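PDB 3G7G: UPF0311 protein CA_C3321 from Clostridium acetobutylicum ATCC 824, which is of unknown function but belongs to the UPF0311 (DUF3237) family, grouped with the allene oxide cyclase-like barrels, and folds into a closed antiparallel beta barrel. Local coordinates for residues S16-V21 and N149-F154; V140-R145 and K153-S158; E72-Y77 and Y88-G93; R36-I41 and G58-Q63; T20-I25 and P40-K45. One frame throughout, in Å; residues are numbered along the deposited sequence.

How the contacts relate
From the N terminus, contact 5 closes first, pairing strand 11-30 with strand 34-47. Contact 4 takes up where it ends, sharing Pro40 and Ile41, and joins strand 34-47 to strand 53-65. Contact 3 follows in series on the hairpin of strands 71-81 and 86-96, and backbone bonds between strands 53-65 and 71-81 tie it to contact 4. Contact 2 closes the last hairpin, strands 139-144 and 150-157. Contact 1 spans nearly the whole chain: it starts on residues shared with contact 5, ends on residues shared with contact 2, and encloses contacts 3 and 4. By pairing first and last strands it shuts the barrel.

Contact 1. Residues S16-V21 and N149-F154; sequences SITITV and NVLLKF
Ile19 and Leu152 push their terminal methyls together, CD1 to CD1 at 3.3 Å, closer than ordinary van der Waals contact. The two branched chains cross obliquely on the face that also carries Ile17, Val150 and Phe154, and the tip of Leu152 abuts Tyr77 as well. Val150 lies alongside Ile19, pointing the same way. Its CG1, placed between the backbone N and the carbonyl carbon (chi1 51°), nestles 3.7 Å from Ile19 CB; Ile41 packs against the same isoleucine. Further along, Ile17 CD1 leans obliquely on the Phe154 ring, 3.8 Å from CE2, while Phe154 also stacks on Phe15. The other face is more mixed: Leu151 CD1 rests 3.5 Å from Thr18 OG1, and Ser16 OG sits 3.5 Å from Lys153 CG. Ile17 and Leu152 exchange two backbone hydrogen bonds (Ile17 N to Leu152 O 2.8 Å), Ile19 and Val150 two more. Isoleucine, valine, leucine and phenylalanine suit the face turned inward; serine, threonine and lysine, with Leu151 among them, suit the other. The chemistry thus implies a barrel seam, oily inside, where four residues pair their peptide groups while Thr18 and Leu151 bond to Lys45 and Ser144 on the flanking strands.

Contact 2. Residues V140-R145 and K153-S158; sequences VCCASR and KFYKIS
Cys141 SG sits over the centre of the Phe154 ring, 4.2 Å from its centroid and only 11° off the ring normal. With SG anti to the backbone N (chi1 174°), the sulfur reaches across to the ring of its non-hydrogen-bonded partner, a sulfur-aromatic contact in a buried setting. A small, polarisable cysteine fits here because a strand neighbour has to share this space with a whole phenyl ring; Leu152 and Asn91 also border the pair.

On the opposite face of the sheet a second sulfur meets a second ring. Cys142 SG approaches Tyr155 obliquely, 3.9 Å from CE2. Nearby, the Val140 and Ile157 side chains pass at a slant, Val140 CG2 4.1 Å from Ile157 CD1, and the Tyr155 ring turns its edge to Val140 O. Met9 of the second subunit packs on Cys142, Tyr155 and Ile157, and Val140 meets Val140 of that subunit.

Between the two faces the backbones pair. Val140 and Tyr155 exchange two hydrogen bonds, the Tyr155 N to Val140 O bond being 2.7 Å, and Cys142 and Lys153 exchange two more, with Lys153 N to Cys142 O at 2.9 Å. At the polar edge, Ile157 O bonds to Tyr117 OH of the second subunit. The sulfur-aromatic pairs therefore lie in two settings: Cys141 and Phe154 on the buried inner face, Cys142 and Tyr155 at a subunit interface that also carries Lys153.

Contact 3. Residues E72-Y77 and Y88-G93; sequences ELSARY and YIENNG
Tyr77 presents one face of its ring to Ile89, whose CB lies above the plane, displaced toward the rim, while Ala75 CB sits at the ring's edge. Ile89 CD1 also touches Tyr77 CE1 at 3.8 Å. The tyrosine hydroxyl bonds to a water, 3.2 Å from OH, that also receives a weak bond from Asn91 ND2. Asn91 OD1 is held by Thr120.

The other face of the sheet carries charge. Arg76 and Glu90 lie side by side, and NE donates to OE2 in a salt bridge of 3.0 Å. The carboxylate oxygen is in the guanidinium plane, yet NE meets it from 66° above the carboxylate plane. The planes of the two groups are 84° apart. Arg76 NH2 turns to Ser74 of the third subunit, and Tyr88 OH, 3.7 Å from Arg76 CD, bonds to Ser62 of that subunit.

Six backbone bonds join the strands, from Leu73 N to Gly93 O (2.8 Å) through to Ile89 N to Tyr77 O. Chemically the hairpin is divided: one face packs apolar and water-bridged groups inside, while the other places Arg76, salt-bridged to Glu90, where NH2 bonds to Ser74 of the third subunit.

Contact 4. Residues R36-I41 and G58-Q63; sequences RQLIPI and GGIDSQ
Gln63 meets residues 36-41 first through CB, 3.9 Å from Gln37 O. Its chain runs on extended, and CD passes 3.8 Å from Ile39 CG1 at a slant. At the tip OE1 accepts from Gln37 NE2 at 3.0 Å, the donor lying in the carbonyl plane; NE2, modelled less surely, turns to Asp61 OD2. Glutamine suits the place because its OE1 can accept from Gln37, and its NE2 may donate in turn.

On the opposite face, Ile60 CD1 packs 3.5 Å from Pro40 CA, and Leu38 CD2 lies beside Ser62. Arg36 NH1 gives Ser62 OG a weak bond and shares a water with Ser62 O, but Arg36's stronger partner is Glu125 of the third subunit and that of Ser62 is Tyr88 of the same subunit. At the end of the pairing, on the Ile39 side, Gly59, lacking a side chain, lets Ile41 CD1 lie 3.8 Å from its C. The result is a hairpin with linked amides on one face and a mixed face, Leu38, Pro40 and Ile60 beside Arg36 and Ser62, turned to the third subunit.

Contact 5. Residues T20-I25 and P40-K45; sequences TVDKPI and PIISGK
Thr20 O takes two backbone donors from residues 40-45: Ile42 N at 2.8 Å and, weakly, Ser43 N at 3.4 Å. Both residues face Thr20, which makes this a classic beta bulge; Ile42 supplies the extra residue, and its backbone bends to helix-like angles (psi -43°). Thr20 N completes the grip by donating to Ser43 O. Beyond the bulge, pairing resumes one residue shifted, with Val21 opposite Ile41, and Asp22 N donates to Pro40 O at 3.0 Å.

The side chains around these bonds are mostly apolar. Ile42 CD1 lies 3.9 Å from Thr20 CG2, and Ile42 CG1 lies 3.7 Å from Asp22 N. Pro40 has no N-H to offer; instead its ring fills the bend, CG against Ile25 CD1 at 3.9 Å and CD near Lys23 O. Within the bend, Asp22 OD1 accepts from Lys23 N (2.8 Å) through the lone pair turned away from the other oxygen, consistent with a part in fixing its shape.

Further out, strand 34-47 continues to pair on its other edge with strand 53-65, Gly44 bonding to Val55, while strand 11-30 has strand 150-157 beyond it. The bulged hairpin lies at the surface, with Ile25 touching Gly58 of the third subunit.

Contact 1. Residues S16-V21 and N149-F154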
# COMPACT_ATOMS: atom_id res chain seq x y z
N SER A 16 -10.10 -0.44 -23.53
CA SER A 16 -8.88 0.34 -23.70
C SER A 16 -9.15 1.75 -23.27
O SER A 16 -10.30 2.21 -23.28
CB SER A 16 -8.51 0.41 -25.18
OG SER A 16 -8.33 -0.89 -25.69
N ILE A 17 -8.09 2.46 -22.93
CA ILE A 17 -8.19 3.90 -22.75
C ILE A 17 -7.06 4.54 -23.53
O ILE A 17 -5.93 4.09 -23.43
CB ILE A 17 -8.11 4.31 -21.26
CG1 ILE A 17 -9.09 3.49 -20.43
CG2 ILE A 17 -8.44 5.80 -21.10
CD1 ILE A 17 -9.09 3.83 -18.94
N THR A 18 -7.37 5.55 -24.35
CA THR A 18 -6.33 6.38 -24.93
C THR A 18 -6.32 7.69 -24.17
O THR A 18 -7.32 8.39 -24.14
CB THR A 18 -6.55 6.61 -26.42
OG1 THR A 18 -6.63 5.34 -27.06
CG2 THR A 18 -5.40 7.39 -27.03
N ILE A 19 -5.19 8.01 -23.56
CA ILE A 19 -5.05 9.14 -22.68
C ILE A 19 -4.11 10.20 -23.25
O ILE A 19 -3.02 9.88 -23.70
CB ILE A 19 -4.43 8.69 -21.31
CG1 ILE A 19 -5.42 7.83 -20.54
CG2 ILE A 19 -4.07 9.87 -20.47
CD1 ILE A 19 -4.80 7.11 -19.35
N THR A 20 -4.52 11.46 -23.17
CA THR A 20 -3.68 12.60 -23.44
C THR A 20 -3.17 13.11 -22.10
O THR A 20 -3.94 13.35 -21.18
CB THR A 20 -4.47 13.72 -24.17
OG1 THR A 20 -5.05 13.19 -25.37
CG2 THR A 20 -3.59 14.89 -24.53
N VAL A 21 -1.86 13.28 -22.00
CA VAL A 21 -1.24 13.80 -20.79
C VAL A 21 -0.58 15.15 -21.04
O VAL A 21 -0.11 15.42 -22.15
CB VAL A 21 -0.18 12.83 -20.23
CG1 VAL A 21 -0.81 11.50 -19.85
CG2 VAL A 21 0.96 12.65 -21.22
N ASN A 149 0.12 10.06 -27.10
CA ASN A 149 -0.79 9.50 -26.10
C ASN A 149 -0.16 8.34 -25.32
O ASN A 149 0.92 7.89 -25.67
CB ASN A 149 -2.04 8.97 -26.79
CG ASN A 149 -2.88 10.07 -27.34
OD1 ASN A 149 -3.27 10.99 -26.60
ND2 ASN A 149 -3.15 10.03 -28.65
N VAL A 150 -0.85 7.87 -24.28
CA VAL A 150 -0.59 6.51 -23.80
C VAL A 150 -1.83 5.66 -24.09
O VAL A 150 -2.95 6.09 -23.85
CB VAL A 150 -0.11 6.46 -22.32
CG1 VAL A 150 -1.00 7.24 -21.40
CG2 VAL A 150 0.03 5.00 -21.84
N LEU A 151 -1.61 4.50 -24.68
CA LEU A 151 -2.66 3.53 -24.98
C LEU A 151 -2.60 2.47 -23.90
O LEU A 151 -1.56 1.86 -23.70
CB LEU A 151 -2.43 2.86 -26.35
CG LEU A 151 -3.44 1.78 -26.78
CD1 LEU A 151 -4.87 2.35 -26.83
CD2 LEU A 151 -3.08 1.10 -28.15
N LEU A 152 -3.71 2.28 -23.19
CA LEU A 152 -3.82 1.25 -22.17
C LEU A 152 -4.84 0.24 -22.60
O LEU A 152 -5.94 0.60 -22.95
CB LEU A 152 -4.28 1.87 -20.86
CG LEU A 152 -3.47 3.05 -20.36
CD1 LEU A 152 -4.30 3.83 -19.34
CD2 LEU A 152 -2.15 2.53 -19.80
N LYS A 153 -4.46 -1.03 -22.62
CA LYS A 153 -5.38 -2.13 -22.87
C LYS A 153 -5.52 -2.95 -21.59
O LYS A 153 -4.52 -3.39 -21.02
CB LYS A 153 -4.87 -3.03 -23.99
CG LYS A 153 -5.23 -2.52 -25.36
CD LYS A 153 -4.26 -2.99 -26.47
CE LYS A 153 -4.95 -2.91 -27.85
NZ LYS A 153 -4.04 -2.76 -29.03
N PHE A 154 -6.76 -3.15 -21.14
CA PHE A 154 -7.03 -3.73 -19.84
C PHE A 154 -7.49 -5.16 -20.04
O PHE A 154 -8.32 -5.44 -20.90
CB PHE A 154 -8.10 -2.93 -19.11
CG PHE A 154 -7.62 -1.65 -18.52
CD1 PHE A 154 -7.32 -1.57 -17.17
CD2 PHE A 154 -7.49 -0.52 -19.30
CE1 PHE A 154 -6.86 -0.35 -16.62
CE2 PHE A 154 -7.07 0.67 -18.77
CZ PHE A 154 -6.75 0.76 -17.42

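Contact 2. Residues V140-R145 and K153-S158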
# COMPACT_ATOMS: atom_id res chain seq x y z
N VAL A 140 -4.67 -7.09 -15.58
CA VAL A 140 -3.38 -6.67 -16.06
C VAL A 140 -3.61 -5.66 -17.16
O VAL A 140 -4.53 -5.81 -17.97
CB VAL A 140 -2.58 -7.85 -16.66
CG1 VAL A 140 -1.33 -7.33 -17.32
CG2 VAL A 140 -2.21 -8.86 -15.61
N CYS A 141 -2.77 -4.63 -17.17
CA CYS A 141 -2.83 -3.59 -18.18
C CYS A 141 -1.52 -3.54 -19.01
O CYS A 141 -0.42 -3.52 -18.48
CB CYS A 141 -3.11 -2.28 -17.46
SG CYS A 141 -3.08 -0.79 -18.42
N CYS A 142 -1.67 -3.59 -20.33
CA CYS A 142 -0.56 -3.43 -21.28
C CYS A 142 -0.62 -2.05 -21.86
O CYS A 142 -1.63 -1.67 -22.43
CB CYS A 142 -0.67 -4.45 -22.41
SG CYS A 142 -0.44 -6.15 -21.83
N ALA A 143 0.46 -1.29 -21.71
CA ALA A 143 0.47 0.10 -22.11
C ALA A 143 1.56 0.33 -23.13
O ALA A 143 2.50 -0.47 -23.23
CB ALA A 143 0.66 1.00 -20.91
N SER A 144 1.41 1.41 -23.89
CA SER A 144 2.47 1.93 -24.79
C SER A 144 2.41 3.43 -24.96
O SER A 144 1.45 4.08 -24.53
CB SER A 144 2.37 1.27 -26.16
OG SER A 144 1.02 1.05 -26.53
N ARG A 145 3.44 3.98 -25.60
CA ARG A 145 3.36 5.34 -26.21
C ARG A 145 3.23 5.33 -27.75
O ARG A 145 2.57 6.20 -28.33
CB ARG A 145 4.54 6.20 -25.80
CG ARG A 145 4.30 6.94 -24.52
CD ARG A 145 4.73 6.10 -23.34
NE ARG A 145 6.17 6.17 -23.16
CZ ARG A 145 6.80 7.14 -22.49
NH1 ARG A 145 8.13 7.11 -22.36
NH2 ARG A 145 6.11 8.14 -21.94
N LYS A 153 -4.46 -1.03 -22.62
CA LYS A 153 -5.38 -2.13 -22.87
C LYS A 153 -5.52 -2.95 -21.59
O LYS A 153 -4.52 -3.39 -21.02
CB LYS A 153 -4.87 -3.03 -23.99
CG LYS A 153 -5.23 -2.52 -25.36
CD LYS A 153 -4.26 -2.99 -26.47
CE LYS A 153 -4.95 -2.91 -27.85
NZ LYS A 153 -4.04 -2.76 -29.03
N PHE A 154 -6.76 -3.15 -21.14
CA PHE A 154 -7.03 -3.73 -19.84
C PHE A 154 -7.49 -5.16 -20.04
O PHE A 154 -8.32 -5.44 -20.90
CB PHE A 154 -8.10 -2.93 -19.11
CG PHE A 154 -7.62 -1.65 -18.52
CD1 PHE A 154 -7.32 -1.57 -17.17
CD2 PHE A 154 -7.49 -0.52 -19.30
CE1 PHE A 154 -6.86 -0.35 -16.62
CE2 PHE A 154 -7.07 0.67 -18.77
CZ PHE A 154 -6.75 0.76 -17.42
N TYR A 155 -6.92 -6.08 -19.24
CA TYR A 155 -7.24 -7.50 -19.35
C TYR A 155 -7.71 -8.07 -18.03
O TYR A 155 -7.07 -7.90 -17.00
CB TYR A 155 -6.03 -8.27 -19.83
CG TYR A 155 -5.57 -7.91 -21.22
CD1 TYR A 155 -6.08 -8.57 -22.32
CD2 TYR A 155 -4.63 -6.94 -21.41
CE1 TYR A 155 -5.64 -8.24 -23.61
CE2 TYR A 155 -4.19 -6.60 -22.65
CZ TYR A 155 -4.69 -7.26 -23.75
OH TYR A 155 -4.23 -6.90 -24.99
N LYS A 156 -8.85 -8.74 -18.06
CA LYS A 156 -9.34 -9.43 -16.89
C LYS A 156 -8.73 -10.81 -16.88
O LYS A 156 -8.79 -11.51 -17.87
CB LYS A 156 -10.86 -9.51 -16.97
CG LYS A 156 -11.54 -10.04 -15.76
CD LYS A 156 -12.83 -10.77 -16.18
CE LYS A 156 -12.47 -12.18 -16.71
NZ LYS A 156 -13.62 -12.90 -17.34
N ILE A 157 -8.13 -11.20 -15.76
CA ILE A 157 -7.58 -12.55 -15.62
C ILE A 157 -8.73 -13.44 -15.18
O ILE A 157 -9.41 -13.17 -14.17
CB ILE A 157 -6.41 -12.60 -14.60
CG1 ILE A 157 -5.26 -11.69 -15.04
CG2 ILE A 157 -5.95 -14.04 -14.30
CD1 ILE A 157 -4.65 -12.01 -16.36
N SER A 158 -8.95 -14.49 -15.97
CA SER A 158 -9.97 -15.48 -15.71
C SER A 158 -9.41 -16.57 -14.80
O SER A 158 -10.19 -17.20 -14.07
CB SER A 158 -10.45 -16.12 -17.02
OG SER A 158 -10.58 -15.14 -18.05

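Contact 3. Residues E72-Y77 and Y88-G93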
# COMPACT_ATOMS: atom_id res chain seq x y z
N GLU A 72 8.81 3.42 -12.02
CA GLU A 72 7.68 2.95 -11.20
C GLU A 72 6.55 3.96 -11.32
O GLU A 72 6.74 5.13 -11.03
CB GLU A 72 8.12 2.80 -9.74
CG GLU A 72 9.29 1.80 -9.55
CD GLU A 72 9.81 1.78 -8.12
OE1 GLU A 72 9.14 2.34 -7.23
OE2 GLU A 72 10.89 1.22 -7.88
N LEU A 73 5.39 3.49 -11.78
CA LEU A 73 4.23 4.32 -12.07
C LEU A 73 3.07 4.03 -11.13
O LEU A 73 2.77 2.87 -10.86
CB LEU A 73 3.74 4.02 -13.50
CG LEU A 73 4.82 4.25 -14.55
CD1 LEU A 73 5.06 3.00 -15.32
CD2 LEU A 73 4.48 5.41 -15.51
N SER A 74 2.41 5.09 -10.65
CA SER A 74 1.19 4.98 -9.85
C SER A 74 0.23 6.08 -10.23
O SER A 74 0.40 7.25 -9.84
CB SER A 74 1.51 5.01 -8.36
OG SER A 74 0.33 4.75 -7.56
N ALA A 75 -0.79 5.72 -11.00
CA ALA A 75 -1.82 6.68 -11.50
C ALA A 75 -3.14 6.58 -10.75
O ALA A 75 -3.57 5.50 -10.40
CB ALA A 75 -2.06 6.48 -13.05
N ARG A 76 -3.73 7.73 -10.42
CA ARG A 76 -5.04 7.76 -9.82
C ARG A 76 -5.89 8.68 -10.64
O ARG A 76 -5.60 9.90 -10.73
CB ARG A 76 -5.00 8.32 -8.42
CG ARG A 76 -4.15 7.54 -7.47
CD ARG A 76 -4.06 8.29 -6.17
NE ARG A 76 -3.59 7.43 -5.11
CZ ARG A 76 -3.36 7.83 -3.88
NH1 ARG A 76 -3.54 9.08 -3.55
NH2 ARG A 76 -2.95 6.95 -2.97
N TYR A 77 -6.95 8.11 -11.21
CA TYR A 77 -7.90 8.82 -12.03
C TYR A 77 -9.20 8.04 -12.10
O TYR A 77 -9.32 6.97 -11.50
CB TYR A 77 -7.30 9.05 -13.42
CG TYR A 77 -6.92 7.81 -14.18
CD1 TYR A 77 -7.77 7.26 -15.13
CD2 TYR A 77 -5.69 7.21 -13.98
CE1 TYR A 77 -7.39 6.12 -15.83
CE2 TYR A 77 -5.33 6.06 -14.66
CZ TYR A 77 -6.17 5.53 -15.59
OH TYR A 77 -5.78 4.39 -16.29
N TYR A 88 -13.27 4.41 -10.42
CA TYR A 88 -12.06 4.98 -9.90
C TYR A 88 -10.94 3.95 -10.03
O TYR A 88 -11.08 2.79 -9.62
CB TYR A 88 -12.28 5.37 -8.46
CG TYR A 88 -11.04 5.82 -7.78
CD1 TYR A 88 -10.38 6.98 -8.21
CD2 TYR A 88 -10.51 5.09 -6.73
CE1 TYR A 88 -9.20 7.39 -7.59
CE2 TYR A 88 -9.35 5.51 -6.11
CZ TYR A 88 -8.69 6.65 -6.55
OH TYR A 88 -7.55 7.06 -5.92
N ILE A 89 -9.84 4.38 -10.61
CA ILE A 89 -8.75 3.49 -11.01
C ILE A 89 -7.48 3.90 -10.29
O ILE A 89 -7.15 5.07 -10.31
CB ILE A 89 -8.48 3.61 -12.53
CG1 ILE A 89 -9.76 3.40 -13.30
CG2 ILE A 89 -7.39 2.60 -13.00
CD1 ILE A 89 -9.57 3.20 -14.73
N GLU A 90 -6.84 2.95 -9.62
CA GLU A 90 -5.47 3.05 -9.14
C GLU A 90 -4.67 2.06 -9.98
O GLU A 90 -4.93 0.87 -9.89
CB GLU A 90 -5.40 2.66 -7.68
CG GLU A 90 -5.15 3.76 -6.72
CD GLU A 90 -3.64 4.06 -6.58
OE1 GLU A 90 -2.90 3.85 -7.59
OE2 GLU A 90 -3.21 4.48 -5.47
N ASN A 91 -3.74 2.55 -10.81
CA ASN A 91 -3.01 1.71 -11.77
C ASN A 91 -1.53 1.81 -11.47
O ASN A 91 -0.94 2.89 -11.61
CB ASN A 91 -3.30 2.19 -13.21
CG ASN A 91 -3.05 1.12 -14.27
OD1 ASN A 91 -2.76 -0.01 -13.95
ND2 ASN A 91 -3.17 1.48 -15.53
N ASN A 92 -0.92 0.71 -11.01
CA ASN A 92 0.46 0.74 -10.53
C ASN A 92 1.27 -0.21 -11.36
O ASN A 92 0.89 -1.36 -11.53
CB ASN A 92 0.60 0.34 -9.05
CG ASN A 92 -0.22 1.19 -8.13
OD1 ASN A 92 -1.11 0.70 -7.47
ND2 ASN A 92 0.09 2.44 -8.07
N GLY A 93 2.39 0.26 -11.88
CA GLY A 93 3.16 -0.57 -12.76
C GLY A 93 4.58 -0.13 -12.99
O GLY A 93 5.14 0.70 -12.27
O HOH W 1 -2.58 4.83 -16.03

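Contact 4. Residues R36-I41 and G58-Q63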
# COMPACT_ATOMS: atom_id res chain seq x y z
N ARG A 36 11.52 12.03 -9.66
CA ARG A 36 10.09 12.06 -9.38
C ARG A 36 9.42 13.14 -10.21
O ARG A 36 9.84 14.31 -10.17
CB ARG A 36 9.86 12.36 -7.89
CG ARG A 36 8.39 12.65 -7.40
CD ARG A 36 7.50 11.43 -7.46
NE ARG A 36 8.06 10.41 -6.58
CZ ARG A 36 7.57 9.19 -6.41
NH1 ARG A 36 6.52 8.77 -7.09
NH2 ARG A 36 8.14 8.35 -5.56
N GLN A 37 8.34 12.77 -10.90
CA GLN A 37 7.51 13.73 -11.59
C GLN A 37 6.04 13.34 -11.49
O GLN A 37 5.72 12.17 -11.38
CB GLN A 37 7.90 13.81 -13.08
CG GLN A 37 8.28 12.47 -13.62
CD GLN A 37 8.65 12.48 -15.07
OE1 GLN A 37 9.23 13.44 -15.57
NE2 GLN A 37 8.32 11.38 -15.77
N LEU A 38 5.17 14.35 -11.58
CA LEU A 38 3.71 14.17 -11.63
C LEU A 38 3.21 14.50 -13.03
O LEU A 38 3.48 15.58 -13.56
CB LEU A 38 3.04 15.09 -10.62
CG LEU A 38 3.55 14.98 -9.19
CD1 LEU A 38 2.94 16.07 -8.30
CD2 LEU A 38 3.27 13.58 -8.67
N ILE A 39 2.51 13.55 -13.65
CA ILE A 39 1.97 13.72 -14.99
C ILE A 39 0.46 13.91 -14.93
O ILE A 39 -0.27 12.98 -14.58
CB ILE A 39 2.26 12.51 -15.89
CG1 ILE A 39 3.72 12.10 -15.78
CG2 ILE A 39 1.85 12.84 -17.34
CD1 ILE A 39 4.62 12.88 -16.59
N PRO A 40 -0.02 15.14 -15.23
CA PRO A 40 -1.46 15.36 -15.32
C PRO A 40 -2.07 14.64 -16.50
O PRO A 40 -1.42 14.52 -17.54
CB PRO A 40 -1.59 16.89 -15.44
CG PRO A 40 -0.25 17.45 -15.01
CD PRO A 40 0.74 16.39 -15.43
N ILE A 41 -3.29 14.13 -16.32
CA ILE A 41 -4.04 13.48 -17.40
C ILE A 41 -5.06 14.50 -17.91
O ILE A 41 -5.97 14.87 -17.20
CB ILE A 41 -4.71 12.15 -16.93
CG1 ILE A 41 -3.64 11.16 -16.45
CG2 ILE A 41 -5.51 11.51 -18.07
CD1 ILE A 41 -4.16 10.07 -15.43
N GLY A 58 -8.93 15.45 -12.68
CA GLY A 58 -8.28 15.11 -11.41
C GLY A 58 -7.19 14.07 -11.47
O GLY A 58 -6.61 13.74 -10.45
N GLY A 59 -6.92 13.54 -12.66
CA GLY A 59 -6.02 12.42 -12.85
C GLY A 59 -4.57 12.83 -12.86
O GLY A 59 -4.15 13.78 -13.53
N ILE A 60 -3.78 12.10 -12.08
CA ILE A 60 -2.35 12.30 -12.03
C ILE A 60 -1.64 10.93 -12.02
O ILE A 60 -2.07 10.03 -11.29
CB ILE A 60 -1.96 13.03 -10.74
CG1 ILE A 60 -2.37 14.51 -10.84
CG2 ILE A 60 -0.46 12.90 -10.47
CD1 ILE A 60 -1.47 15.34 -11.79
N ASP A 61 -0.60 10.79 -12.83
CA ASP A 61 0.34 9.69 -12.70
C ASP A 61 1.59 10.15 -11.93
O ASP A 61 2.33 11.03 -12.38
CB ASP A 61 0.73 9.12 -14.06
CG ASP A 61 1.41 7.75 -13.95
OD1 ASP A 61 1.68 7.30 -12.81
OD2 ASP A 61 1.69 7.11 -14.99
N SER A 62 1.79 9.61 -10.74
CA SER A 62 2.99 9.86 -9.98
C SER A 62 4.03 8.80 -10.35
O SER A 62 3.80 7.61 -10.18
CB SER A 62 2.70 9.83 -8.51
OG SER A 62 3.84 10.22 -7.80
N GLN A 63 5.17 9.26 -10.87
CA GLN A 63 6.20 8.41 -11.45
C GLN A 63 7.56 8.68 -10.84
O GLN A 63 7.90 9.81 -10.53
CB GLN A 63 6.31 8.69 -12.93
CG GLN A 63 5.04 8.54 -13.64
CD GLN A 63 5.20 8.71 -15.14
OE1 GLN A 63 6.13 9.39 -15.63
NE2 GLN A 63 4.30 8.11 -15.87
O HOH W 2 4.96 6.48 -8.14
O HOH W 3 -7.85 13.82 -15.38

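Contact 5. Residues T20-I25 and P40-K45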
# COMPACT_ATOMS: atom_id res chain seq x y z
N THR A 20 -4.52 11.46 -23.17
CA THR A 20 -3.68 12.60 -23.44
C THR A 20 -3.17 13.11 -22.10
O THR A 20 -3.94 13.35 -21.18
CB THR A 20 -4.47 13.72 -24.17
OG1 THR A 20 -5.05 13.19 -25.37
CG2 THR A 20 -3.59 14.89 -24.53
N VAL A 21 -1.86 13.28 -22.00
CA VAL A 21 -1.24 13.80 -20.79
C VAL A 21 -0.58 15.15 -21.04
O VAL A 21 -0.11 15.42 -22.15
CB VAL A 21 -0.18 12.83 -20.23
CG1 VAL A 21 -0.81 11.50 -19.85
CG2 VAL A 21 0.96 12.65 -21.22
N ASP A 22 -0.53 15.98 -20.00
CA ASP A 22 0.21 17.23 -20.06
C ASP A 22 1.73 16.96 -19.91
O ASP A 22 2.18 15.80 -19.81
CB ASP A 22 -0.29 18.18 -18.97
CG ASP A 22 -0.29 19.64 -19.39
OD1 ASP A 22 0.65 20.07 -20.10
OD2 ASP A 22 -1.23 20.36 -19.00
N LYS A 23 2.51 18.03 -19.94
CA LYS A 23 3.94 17.93 -19.70
C LYS A 23 4.17 17.54 -18.23
O LYS A 23 3.39 17.94 -17.38
CB LYS A 23 4.64 19.26 -20.01
CG LYS A 23 4.39 20.40 -19.00
CD LYS A 23 5.15 21.74 -19.39
CE LYS A 23 6.63 21.52 -19.72
NZ LYS A 23 7.46 22.79 -19.70
N PRO A 24 5.24 16.77 -17.96
CA PRO A 24 5.56 16.36 -16.60
C PRO A 24 5.75 17.54 -15.68
O PRO A 24 6.24 18.57 -16.13
CB PRO A 24 6.91 15.69 -16.76
CG PRO A 24 6.94 15.23 -18.17
CD PRO A 24 6.21 16.25 -18.93
N ILE A 25 5.36 17.39 -14.42
CA ILE A 25 5.73 18.32 -13.38
C ILE A 25 6.90 17.70 -12.67
O ILE A 25 6.73 16.81 -11.83
CB ILE A 25 4.58 18.60 -12.39
CG1 ILE A 25 3.38 19.16 -13.12
CG2 ILE A 25 5.04 19.61 -11.32
CD1 ILE A 25 2.09 19.09 -12.35
N PRO A 40 -0.02 15.14 -15.23
CA PRO A 40 -1.46 15.36 -15.32
C PRO A 40 -2.07 14.64 -16.50
O PRO A 40 -1.42 14.52 -17.54
CB PRO A 40 -1.59 16.89 -15.44
CG PRO A 40 -0.25 17.45 -15.01
CD PRO A 40 0.74 16.39 -15.43
N ILE A 41 -3.29 14.13 -16.32
CA ILE A 41 -4.04 13.48 -17.40
C ILE A 41 -5.06 14.50 -17.91
O ILE A 41 -5.97 14.87 -17.20
CB ILE A 41 -4.71 12.15 -16.93
CG1 ILE A 41 -3.64 11.16 -16.45
CG2 ILE A 41 -5.51 11.51 -18.07
CD1 ILE A 41 -4.16 10.07 -15.43
N ILE A 42 -4.88 15.01 -19.13
CA ILE A 42 -5.79 16.05 -19.63
C ILE A 42 -7.15 15.43 -19.95
O ILE A 42 -8.19 15.99 -19.64
CB ILE A 42 -5.25 16.76 -20.89
CG1 ILE A 42 -3.87 17.40 -20.62
CG2 ILE A 42 -6.24 17.83 -21.38
CD1 ILE A 42 -3.13 17.79 -21.92
N SER A 43 -7.13 14.27 -20.58
CA SER A 43 -8.36 13.71 -21.13
C SER A 43 -8.08 12.30 -21.54
O SER A 43 -6.94 11.87 -21.52
CB SER A 43 -8.82 14.52 -22.33
OG SER A 43 -7.89 14.39 -23.41
N GLY A 44 -9.12 11.58 -21.94
CA GLY A 44 -8.98 10.21 -22.33
C GLY A 44 -10.29 9.61 -22.76
O GLY A 44 -11.37 9.92 -22.21
N LYS A 45 -10.20 8.72 -23.74
CA LYS A 45 -11.35 8.09 -24.28
C LYS A 45 -11.33 6.61 -23.94
O LYS A 45 -10.36 5.94 -24.23
CB LYS A 45 -11.38 8.29 -25.79
CG LYS A 45 -12.52 7.55 -26.45
CD LYS A 45 -12.77 8.11 -27.85
CE LYS A 45 -13.61 7.17 -28.69
NZ LYS A 45 -13.55 7.64 -30.12